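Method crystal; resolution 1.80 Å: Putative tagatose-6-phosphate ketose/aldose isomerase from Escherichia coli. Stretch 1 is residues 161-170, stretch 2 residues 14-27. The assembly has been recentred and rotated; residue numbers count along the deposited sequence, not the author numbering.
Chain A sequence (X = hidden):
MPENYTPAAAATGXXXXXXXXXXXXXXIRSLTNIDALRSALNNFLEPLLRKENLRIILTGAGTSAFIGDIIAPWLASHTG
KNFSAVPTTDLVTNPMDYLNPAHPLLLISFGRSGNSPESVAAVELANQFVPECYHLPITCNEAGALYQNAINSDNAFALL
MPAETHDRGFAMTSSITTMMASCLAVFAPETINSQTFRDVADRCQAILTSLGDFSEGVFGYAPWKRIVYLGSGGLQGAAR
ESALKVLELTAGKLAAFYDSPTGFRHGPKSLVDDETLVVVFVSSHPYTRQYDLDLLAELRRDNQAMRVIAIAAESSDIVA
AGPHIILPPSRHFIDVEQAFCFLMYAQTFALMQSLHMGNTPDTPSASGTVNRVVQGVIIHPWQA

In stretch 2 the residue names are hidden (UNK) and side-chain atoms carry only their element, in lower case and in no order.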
HETATM    1  N   MSE A 161      11.696 -21.516 -11.471  1.00 15.52           N
HETATM    2  CA  MSE A 161      12.247 -21.676 -10.114  1.00 15.45           C
HETATM    3  C   MSE A 161      12.492 -23.173  -9.889  1.00 15.42           C
HETATM    4  O   MSE A 161      11.955 -24.001 -10.655  1.00 14.80           O
HETATM    5  CB  MSE A 161      11.273 -21.127  -9.069  1.00 15.29           C
HETATM    6  CG  MSE A 161      10.989 -19.659  -9.178  1.00 16.21           C
HETATM    7 SE   MSE A 161      12.597 -18.562  -8.961  1.00 22.37          SE
HETATM    8  CE  MSE A 161      13.242 -18.368 -10.827  1.00 14.98           C
ATOM      9  N   PRO A 162      13.316 -23.532  -8.880  1.00 15.05           N
ATOM     10  CA  PRO A 162      13.492 -24.955  -8.578  1.00 14.55           C
ATOM     11  C   PRO A 162      12.166 -25.651  -8.250  1.00 14.63           C
ATOM     12  O   PRO A 162      11.251 -25.052  -7.685  1.00 13.79           O
ATOM     13  CB  PRO A 162      14.457 -24.951  -7.383  1.00 14.70           C
ATOM     14  CG  PRO A 162      15.176 -23.593  -7.522  1.00 15.30           C
ATOM     15  CD  PRO A 162      14.125 -22.687  -7.993  1.00 14.67           C
ATOM     16  N   ALA A 163      12.068 -26.907  -8.648  1.00 14.40           N
ATOM     17  CA  ALA A 163      10.826 -27.669  -8.560  1.00 14.51           C
ATOM     18  C   ALA A 163      10.203 -27.681  -7.169  1.00 14.32           C
ATOM     19  O   ALA A 163       8.984 -27.602  -7.050  1.00 15.11           O
ATOM     20  CB  ALA A 163      11.044 -29.083  -9.041  1.00 15.00           C
ATOM     21  N   GLU A 164      11.021 -27.762  -6.117  1.00 14.42           N
ATOM     22  CA  GLU A 164      10.486 -27.823  -4.754  1.00 15.25           C
ATOM     23  C   GLU A 164       9.772 -26.555  -4.317  1.00 14.98           C
ATOM     24  O   GLU A 164       9.035 -26.574  -3.326  1.00 16.61           O
ATOM     25  CB  GLU A 164      11.568 -28.166  -3.722  1.00 14.98           C
ATOM     26  CG  GLU A 164      12.630 -27.055  -3.427  1.00 14.61           C
ATOM     27  CD  GLU A 164      13.813 -27.069  -4.367  1.00 15.72           C
ATOM     28  OE1 GLU A 164      13.651 -27.524  -5.514  1.00 15.92           O
ATOM     29  OE2 GLU A 164      14.913 -26.629  -3.938  1.00 16.27           O
ATOM     30  N   THR A 165       9.972 -25.466  -5.046  1.00 15.15           N
ATOM     31  CA  THR A 165       9.346 -24.189  -4.684  1.00 15.66           C
ATOM     32  C   THR A 165       7.930 -24.025  -5.256  1.00 16.07           C
ATOM     33  O   THR A 165       7.311 -23.000  -5.018  1.00 15.43           O
ATOM     34  CB  THR A 165      10.213 -22.960  -5.084  1.00 15.50           C
ATOM     35  OG1 THR A 165      10.213 -22.801  -6.520  1.00 15.28           O
ATOM     36  CG2 THR A 165      11.629 -23.103  -4.559  1.00 15.82           C
ATOM     37  N   HIS A 166       7.411 -25.012  -5.995  1.00 16.48           N
ATOM     38  CA  HIS A 166       6.000 -24.999  -6.390  1.00 17.88           C
ATOM     39  C   HIS A 166       5.230 -25.461  -5.152  1.00 18.07           C
ATOM     40  O   HIS A 166       4.836 -26.625  -5.057  1.00 18.09           O
ATOM     41  CB  HIS A 166       5.736 -25.910  -7.584  1.00 18.35           C
ATOM     42  CG  HIS A 166       4.354 -25.774  -8.171  1.00 18.59           C
ATOM     43  ND1 HIS A 166       4.030 -26.249  -9.422  1.00 22.62           N
ATOM     44  CD2 HIS A 166       3.226 -25.188  -7.697  1.00 23.31           C
ATOM     45  CE1 HIS A 166       2.756 -25.996  -9.679  1.00 22.84           C
ATOM     46  NE2 HIS A 166       2.243 -25.357  -8.646  1.00 23.32           N
ATOM     47  N   ASP A 167       5.060 -24.538  -4.199  1.00 17.75           N
ATOM     48  CA  ASP A 167       4.552 -24.849  -2.861  1.00 17.70           C
ATOM     49  C   ASP A 167       3.187 -25.528  -2.917  1.00 17.70           C
ATOM     50  O   ASP A 167       2.276 -25.060  -3.630  1.00 17.53           O
ATOM     51  CB  ASP A 167       4.432 -23.581  -2.001  1.00 17.08           C
ATOM     52  CG  ASP A 167       5.776 -22.952  -1.645  1.00 17.24           C
ATOM     53  OD1 ASP A 167       6.799 -23.670  -1.483  1.00 17.23           O
ATOM     54  OD2 ASP A 167       5.789 -21.708  -1.487  1.00 16.93           O
ATOM     55  N   ARG A 168       3.070 -26.640  -2.193  1.00 18.61           N
ATOM     56  CA  ARG A 168       1.805 -27.367  -2.025  1.00 19.20           C
ATOM     57  C   ARG A 168       0.906 -26.696  -0.973  1.00 19.65           C
ATOM     58  O   ARG A 168      -0.318 -26.728  -1.094  1.00 19.04           O
ATOM     59  CB  ARG A 168       2.059 -28.816  -1.612  1.00 19.60           C
ATOM     60  CG  ARG A 168       2.725 -29.683  -2.658  1.00 19.12           C
ATOM     61  CD  ARG A 168       2.911 -31.094  -2.141  1.00 19.80           C
ATOM     62  NE  ARG A 168       3.673 -31.927  -3.056  1.00 20.87           N
ATOM     63  CZ  ARG A 168       3.192 -32.479  -4.163  1.00 20.38           C
ATOM     64  NH1 ARG A 168       3.962 -33.230  -4.933  1.00 20.38           N
ATOM     65  NH2 ARG A 168       1.957 -32.276  -4.520  1.00 20.76           N
ATOM     66  N   GLY A 169       1.514 -26.099   0.048  1.00 19.56           N
ATOM     67  CA  GLY A 169       0.784 -25.315   1.050  1.00 20.82           C
ATOM     68  C   GLY A 169       0.007 -24.183   0.410  1.00 21.49           C
ATOM     69  O   GLY A 169       0.488 -23.558  -0.548  1.00 21.82           O
ATOM     70  N   PHE A 170      -1.208 -23.951   0.915  1.00 22.57           N
ATOM     71  CA  PHE A 170      -2.040 -22.797   0.572  1.00 23.16           C
ATOM     72  C   PHE A 170      -1.240 -21.476   0.614  1.00 23.02           C
ATOM     73  O   PHE A 170      -1.285 -20.661  -0.311  1.00 23.56           O
ATOM     74  CB  PHE A 170      -3.198 -22.720   1.599  1.00 25.49           C
ATOM     75  CG  PHE A 170      -4.017 -21.479   1.510  1.00 26.90           C
ATOM     76  CD1 PHE A 170      -4.844 -21.271   0.426  1.00 32.13           C
ATOM     77  CD2 PHE A 170      -3.982 -20.523   2.520  1.00 29.22           C
ATOM     78  CE1 PHE A 170      -5.613 -20.115   0.339  1.00 32.32           C
ATOM     79  CE2 PHE A 170      -4.741 -19.379   2.444  1.00 30.65           C
ATOM     80  CZ  PHE A 170      -5.555 -19.168   1.361  1.00 30.96           C
ATOM     81  N   UNK A  14       3.434 -31.153   7.974  1.00 20.62           N
ATOM     82  CA  UNK A  14       2.786 -30.233   7.048  1.00 19.77           C
ATOM     83  C   UNK A  14       3.707 -29.931   5.864  1.00 18.81           C
ATOM     84  O   UNK A  14       4.931 -29.888   6.009  1.00 19.05           O
ATOM     85  c   UNK A  14       1.382 -29.179   8.933  1.00 19.73           C
ATOM     86  c   UNK A  14       2.342 -28.896   7.745  1.00 19.68           C
ATOM     87  o   UNK A  14       3.481 -28.161   8.220  1.00 17.58           O
ATOM     88  N   UNK A  15       3.112 -29.734   4.697  1.00 17.72           N
ATOM     89  CA  UNK A  15       3.835 -29.248   3.531  1.00 18.03           C
ATOM     90  C   UNK A  15       4.419 -27.867   3.807  1.00 17.02           C
ATOM     91  O   UNK A  15       5.494 -27.548   3.309  1.00 15.50           O
ATOM     92  c   UNK A  15       2.438 -30.468   1.798  1.00 22.32           C
ATOM     93  c   UNK A  15       3.252 -31.522   1.302  1.00 23.35           C
ATOM     94  c   UNK A  15       1.135 -30.906   1.702  1.00 24.09           C
ATOM     95  c   UNK A  15       5.105 -32.879   0.579  1.00 25.01           C
ATOM     96  c   UNK A  15       4.631 -31.676   1.124  1.00 25.64           C
ATOM     97  c   UNK A  15       2.917 -29.154   2.305  1.00 19.55           C
ATOM     98  c   UNK A  15       4.225 -33.896   0.214  1.00 24.46           C
ATOM     99  n   UNK A  15       1.109 -32.181   1.176  1.00 24.14           N
ATOM    100  c   UNK A  15       2.873 -33.770   0.383  1.00 25.37           C
ATOM    101  c   UNK A  15       2.394 -32.576   0.916  1.00 24.11           C
ATOM    102  N   UNK A  16       3.695 -27.048   4.578  1.00 15.94           N
ATOM    103  CA  UNK A  16       4.121 -25.673   4.854  1.00 16.39           C
ATOM    104  C   UNK A  16       5.450 -25.685   5.612  1.00 16.12           C
ATOM    105  O   UNK A  16       6.370 -24.939   5.253  1.00 15.34           O
ATOM    106  o   UNK A  16       1.804 -24.899   4.779  1.00 16.34           O
ATOM    107  c   UNK A  16       3.008 -24.852   5.568  1.00 15.73           C
ATOM    108  c   UNK A  16       3.418 -23.380   5.736  1.00 16.12           C
ATOM    109  N   UNK A  17       5.584 -26.564   6.607  1.00 15.97           N
ATOM    110  CA  UNK A  17       6.843 -26.655   7.338  1.00 16.19           C
ATOM    111  C   UNK A  17       7.988 -27.108   6.443  1.00 16.23           C
ATOM    112  O   UNK A  17       9.089 -26.551   6.515  1.00 14.93           O
ATOM    113  o   UNK A  17       9.097 -28.513  11.216  1.00 20.58           O
ATOM    114  c   UNK A  17       6.747 -27.577   8.555  1.00 16.23           C
ATOM    115  c   UNK A  17       8.083 -28.547  10.488  1.00 17.77           C
ATOM    116  c   UNK A  17       8.076 -27.640   9.282  1.00 16.75           C
ATOM    117  o   UNK A  17       7.100 -29.303  10.691  1.00 18.36           O
ATOM    118  N   UNK A  18       7.729 -28.123   5.615  1.00 16.57           N
ATOM    119  CA  UNK A  18       8.704 -28.617   4.653  1.00 16.46           C
ATOM    120  C   UNK A  18       9.194 -27.495   3.731  1.00 15.97           C
ATOM    121  O   UNK A  18      10.378 -27.366   3.460  1.00 15.42           O
ATOM    122  o   UNK A  18      10.609 -30.084   1.181  1.00 31.31           O
ATOM    123  c   UNK A  18       9.429 -29.960   1.623  1.00 27.88           C
ATOM    124  o   UNK A  18       8.530 -29.384   0.984  1.00 31.40           O
ATOM    125  c   UNK A  18       8.083 -29.735   3.818  1.00 17.47           C
ATOM    126  c   UNK A  18       9.093 -30.552   2.992  1.00 20.28           C
ATOM    127  N   UNK A  19       8.241 -26.689   3.281  1.00 15.68           N
ATOM    128  CA  UNK A  19       8.486 -25.600   2.351  1.00 15.88           C
ATOM    129  C   UNK A  19       9.243 -24.443   3.017  1.00 14.87           C
ATOM    130  O   UNK A  19      10.095 -23.799   2.398  1.00 14.63           O
ATOM    131  c   UNK A  19       6.716 -26.313   0.699  1.00 16.59           C
ATOM    132  o   UNK A  19       4.413 -25.568   0.804  1.00 17.79           O
ATOM    133  o   UNK A  19       4.945 -27.412  -0.366  1.00 19.81           O
ATOM    134  c   UNK A  19       5.248 -26.421   0.368  1.00 17.30           C
ATOM    135  c   UNK A  19       7.142 -25.188   1.693  1.00 15.54           C
ATOM    136  N   UNK A  20       8.957 -24.194   4.279  1.00 14.67           N
ATOM    137  CA  UNK A  20       9.722 -23.204   5.033  1.00 14.75           C
ATOM    138  C   UNK A  20      11.165 -23.669   5.176  1.00 14.08           C
ATOM    139  O   UNK A  20      12.111 -22.927   4.880  1.00 13.59           O
ATOM    140  c   UNK A  20       7.779 -22.221   6.300  1.00 15.65           C
ATOM    141  c   UNK A  20      10.107 -22.082   7.253  1.00 14.53           C
ATOM    142  c   UNK A  20       6.943 -22.265   7.590  1.00 15.28           C
ATOM    143  c   UNK A  20       9.128 -22.927   6.425  1.00 14.53           C
ATOM    144  N   UNK A  21      11.347 -24.920   5.594  1.00 13.88           N
ATOM    145  CA  UNK A  21      12.694 -25.410   5.898  1.00 14.13           C
ATOM    146  C   UNK A  21      13.606 -25.568   4.673  1.00 14.20           C
ATOM    147  O   UNK A  21      14.820 -25.446   4.819  1.00 14.55           O
ATOM    148  n   UNK A  21      11.644 -27.805  10.191  1.00 16.48           N
ATOM    149  n   UNK A  21      13.554 -26.808  11.002  1.00 15.93           N
ATOM    150  c   UNK A  21      12.111 -27.866   8.801  1.00 15.65           C
ATOM    151  c   UNK A  21      12.621 -26.714   6.676  1.00 13.21           C
ATOM    152  n   UNK A  21      11.879 -27.365  12.443  1.00 17.93           N
ATOM    153  c   UNK A  21      12.060 -26.548   8.064  1.00 14.48           C
ATOM    154  c   UNK A  21      12.367 -27.338  11.208  1.00 17.37           C
ATOM    155  N   UNK A  22      13.050 -25.853   3.490  1.00 14.31           N
ATOM    156  CA  UNK A  22      13.871 -26.007   2.275  1.00 13.92           C
ATOM    157  C   UNK A  22      14.229 -24.701   1.545  1.00 13.87           C
ATOM    158  O   UNK A  22      14.848 -24.722   0.478  1.00 13.26           O
ATOM    159  c   UNK A  22      11.086 -27.549   0.093  1.00 12.90           C
ATOM    160  n   UNK A  22      11.795 -25.488   0.075  1.00 15.55           N
ATOM    161  n   UNK A  22      10.219 -26.767  -0.622  1.00 15.51           N
ATOM    162  c   UNK A  22      13.319 -27.101   1.327  1.00 15.15           C
ATOM    163  c   UNK A  22      10.674 -25.528  -0.626  1.00 14.79           C
ATOM    164  c   UNK A  22      12.082 -26.750   0.548  1.00 13.55           C
ATOM    165  N   UNK A  23      13.885 -23.565   2.147  1.00 13.13           N
ATOM    166  CA  UNK A  23      14.161 -22.259   1.538  1.00 13.40           C
ATOM    167  C   UNK A  23      15.644 -21.934   1.280  1.00 13.46           C
ATOM    168  O   UNK A  23      15.999 -21.656   0.119  1.00 13.39           O
ATOM    169  o   UNK A  23      11.272 -20.225   4.110  1.00 16.34           O
ATOM    170  c   UNK A  23      11.294 -20.069   2.874  1.00 13.91           C
ATOM    171  c   UNK A  23      13.484 -21.171   2.340  1.00 13.24           C
ATOM    172  c   UNK A  23      12.009 -21.062   1.985  1.00 12.35           C
ATOM    173  n   UNK A  23      10.732 -19.032   2.271  1.00 11.54           N
ATOM    174  N   UNK A  24      16.512 -21.983   2.321  1.00 13.31           N
ATOM    175  CA  UNK A  24      17.928 -21.673   2.061  1.00 13.50           C
ATOM    176  C   UNK A  24      18.524 -22.498   0.900  1.00 13.13           C
ATOM    177  O   UNK A  24      19.175 -21.947   0.010  1.00 11.84           O
ATOM    178  c   UNK A  24      18.605 -21.964   3.424  1.00 14.14           C
ATOM    179  c   UNK A  24      17.556 -21.816   4.383  1.00 13.58           C
ATOM    180  c   UNK A  24      16.300 -22.274   3.750  1.00 13.35           C
ATOM    181  N   UNK A  25      18.205 -23.783   0.853  1.00 12.05           N
ATOM    182  CA  UNK A  25      18.713 -24.641  -0.192  1.00 13.52           C
ATOM    183  C   UNK A  25      18.141 -24.260  -1.546  1.00 13.32           C
ATOM    184  O   UNK A  25      18.856 -24.241  -2.542  1.00 12.42           O
ATOM    185  c   UNK A  25      16.867 -29.874   0.343  1.00 16.19           C
ATOM    186  n   UNK A  25      15.564 -30.065   0.371  1.00 18.32           N
ATOM    187  n   UNK A  25      17.675 -30.783   0.838  1.00 15.51           N
ATOM    188  c   UNK A  25      18.356 -26.093   0.115  1.00 13.38           C
ATOM    189  c   UNK A  25      18.781 -28.461  -0.288  1.00 14.63           C
ATOM    190  c   UNK A  25      18.952 -27.101  -0.833  1.00 14.29           C
ATOM    191  n   UNK A  25      17.356 -28.764  -0.183  1.00 15.69           N
ATOM    192  N   UNK A  26      16.845 -23.960  -1.568  1.00 13.35           N
ATOM    193  CA  UNK A  26      16.173 -23.555  -2.813  1.00 13.39           C
ATOM    194  C   UNK A  26      16.750 -22.240  -3.374  1.00 12.99           C
ATOM    195  O   UNK A  26      16.917 -22.090  -4.598  1.00 13.05           O
ATOM    196  c   UNK A  26      14.651 -23.456  -2.591  1.00 13.08           C
ATOM    197  N   UNK A  27      17.082 -21.306  -2.487  1.00 13.15           N
ATOM    198  CA  UNK A  27      17.619 -20.005  -2.905  1.00 13.51           C
ATOM    199  C   UNK A  27      18.913 -20.182  -3.688  1.00 13.40           C
ATOM    200  O   UNK A  27      19.079 -19.633  -4.773  1.00 12.05           O
ATOM    201  c   UNK A  27      15.168 -18.198   0.724  1.00 15.21           C
ATOM    202  c   UNK A  27      14.715 -17.726   1.962  1.00 12.64           C
ATOM    203  c   UNK A  27      17.487 -17.942   1.375  1.00 12.94           C
ATOM    204  n   UNK A  27      14.463 -18.601  -0.384  1.00 13.37           N
ATOM    205  c   UNK A  27      16.616 -18.816  -0.914  1.00 13.24           C
ATOM    206  c   UNK A  27      17.852 -19.105  -1.695  1.00 13.73           C
ATOM    207  c   UNK A  27      17.030 -17.473   2.627  1.00 12.71           C
ATOM    208  c   UNK A  27      16.538 -18.303   0.409  1.00 12.72           C
ATOM    209  c   UNK A  27      15.322 -18.962  -1.348  1.00 13.62           C
ATOM    210  c   UNK A  27      15.670 -17.363   2.896  1.00 14.14           C
TER
HETATM  211  O   HOH W   1       6.745 -28.376  -2.720  1.00 41.89           O
HETATM  212  O   HOH W   2      15.354 -27.059  -1.355  1.00 16.96           O

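Position 14 carries one carbon bearing an oxygen and a second carbon, out of reach of stretch 1; this is a threonine, Thr14. Its OG1 accepts from the backbone N of position 17 at 3.1 Å, capping the helix that begins at the next residue.

At position 15 a single carbon leads to fused five- and six-membered rings of eight carbons and one nitrogen. Arg168 CD lies 3.4 Å from the centroid of the six-membered ring at position 15, 12° off the ring normal, a CH-pi contact, and the guanidinium also lies over the face, with Arg168 CZ 5.0 Å from that centroid in a cation-pi arrangement. Only tryptophan fits these rings: Trp15.

Position 16 repeats the pattern of a carbon with one oxygen and one carbon, and the oxygen sits 3.9 Å from Gly169 CA: Thr16. A CB on Gly169 would come within 2.7 Å of Thr16 OG1, so the close approach here depends on a residue without a side chain.

Position 17 has three carbons, the third with two oxygens, and makes no contact with stretch 1. The two oxygens make it Glu17, and its carboxylate pairs with the side chain at position 21 within the helix. Position 18 has the same atoms, again without contact: Glu18.

Position 19 is a third chain of three carbons ending in two oxygens, but this one is buried against stretch 1. The two oxygens face the consecutive backbone amides of Arg168 and Gly169, both donors, as expected of the carboxylate of Glu19. Glu19 OE2 accepts from Arg168 N at 2.7 Å and Glu19 OE1 from Gly169 N at 3.0 Å.

Four carbons forked at the first, with one arm two carbons long, identify position 20 as Ile20, whose CA-to-CB bond points away from stretch 1. At position 21, three carbons, a nitrogen and a carbon with two further nitrogens make Arg21; its NE forms a salt bridge with Glu17 OE2 at 2.8 Å.

Position 22 has one carbon and a five-membered ring of three carbons and two nitrogens. Glu164 covers one face of this ring, its CG 3.7 Å from the centroid of the ring at position 22, hence His22.

Position 23, three carbons with one oxygen and one nitrogen on the third, is Gln23; its CA-to-CB bond points away from stretch 1. Position 24 has three carbons closing a ring onto the backbone N: Pro24. Position 25 has three carbons, a nitrogen, then a carbon with two more nitrogens: Arg25. Water 2 links its NE to Glu164 OE2 and to His22 O. Position 26 has one carbon, 3.5 Å from Glu164 OE2 and 3.6 Å from Thr165 CG2: Ala26. Position 27 has one carbon, then fused five- and six-membered rings of eight carbons and one nitrogen: Trp27, whose CA-to-CB bond points away from stretch 1.

The contact, burying 509 Å² in all, is anchored by Glu19, whose carboxylate satisfies two successive amides of the loop. Trp15 and His22 flank this anchor along the sequence, packing against Arg168 and Glu164, while Ala26 CB packs against Glu164 and Thr165 of the 3-10 segment.

Stretch 2 (14-27) TWTEEEIRHQPRAW
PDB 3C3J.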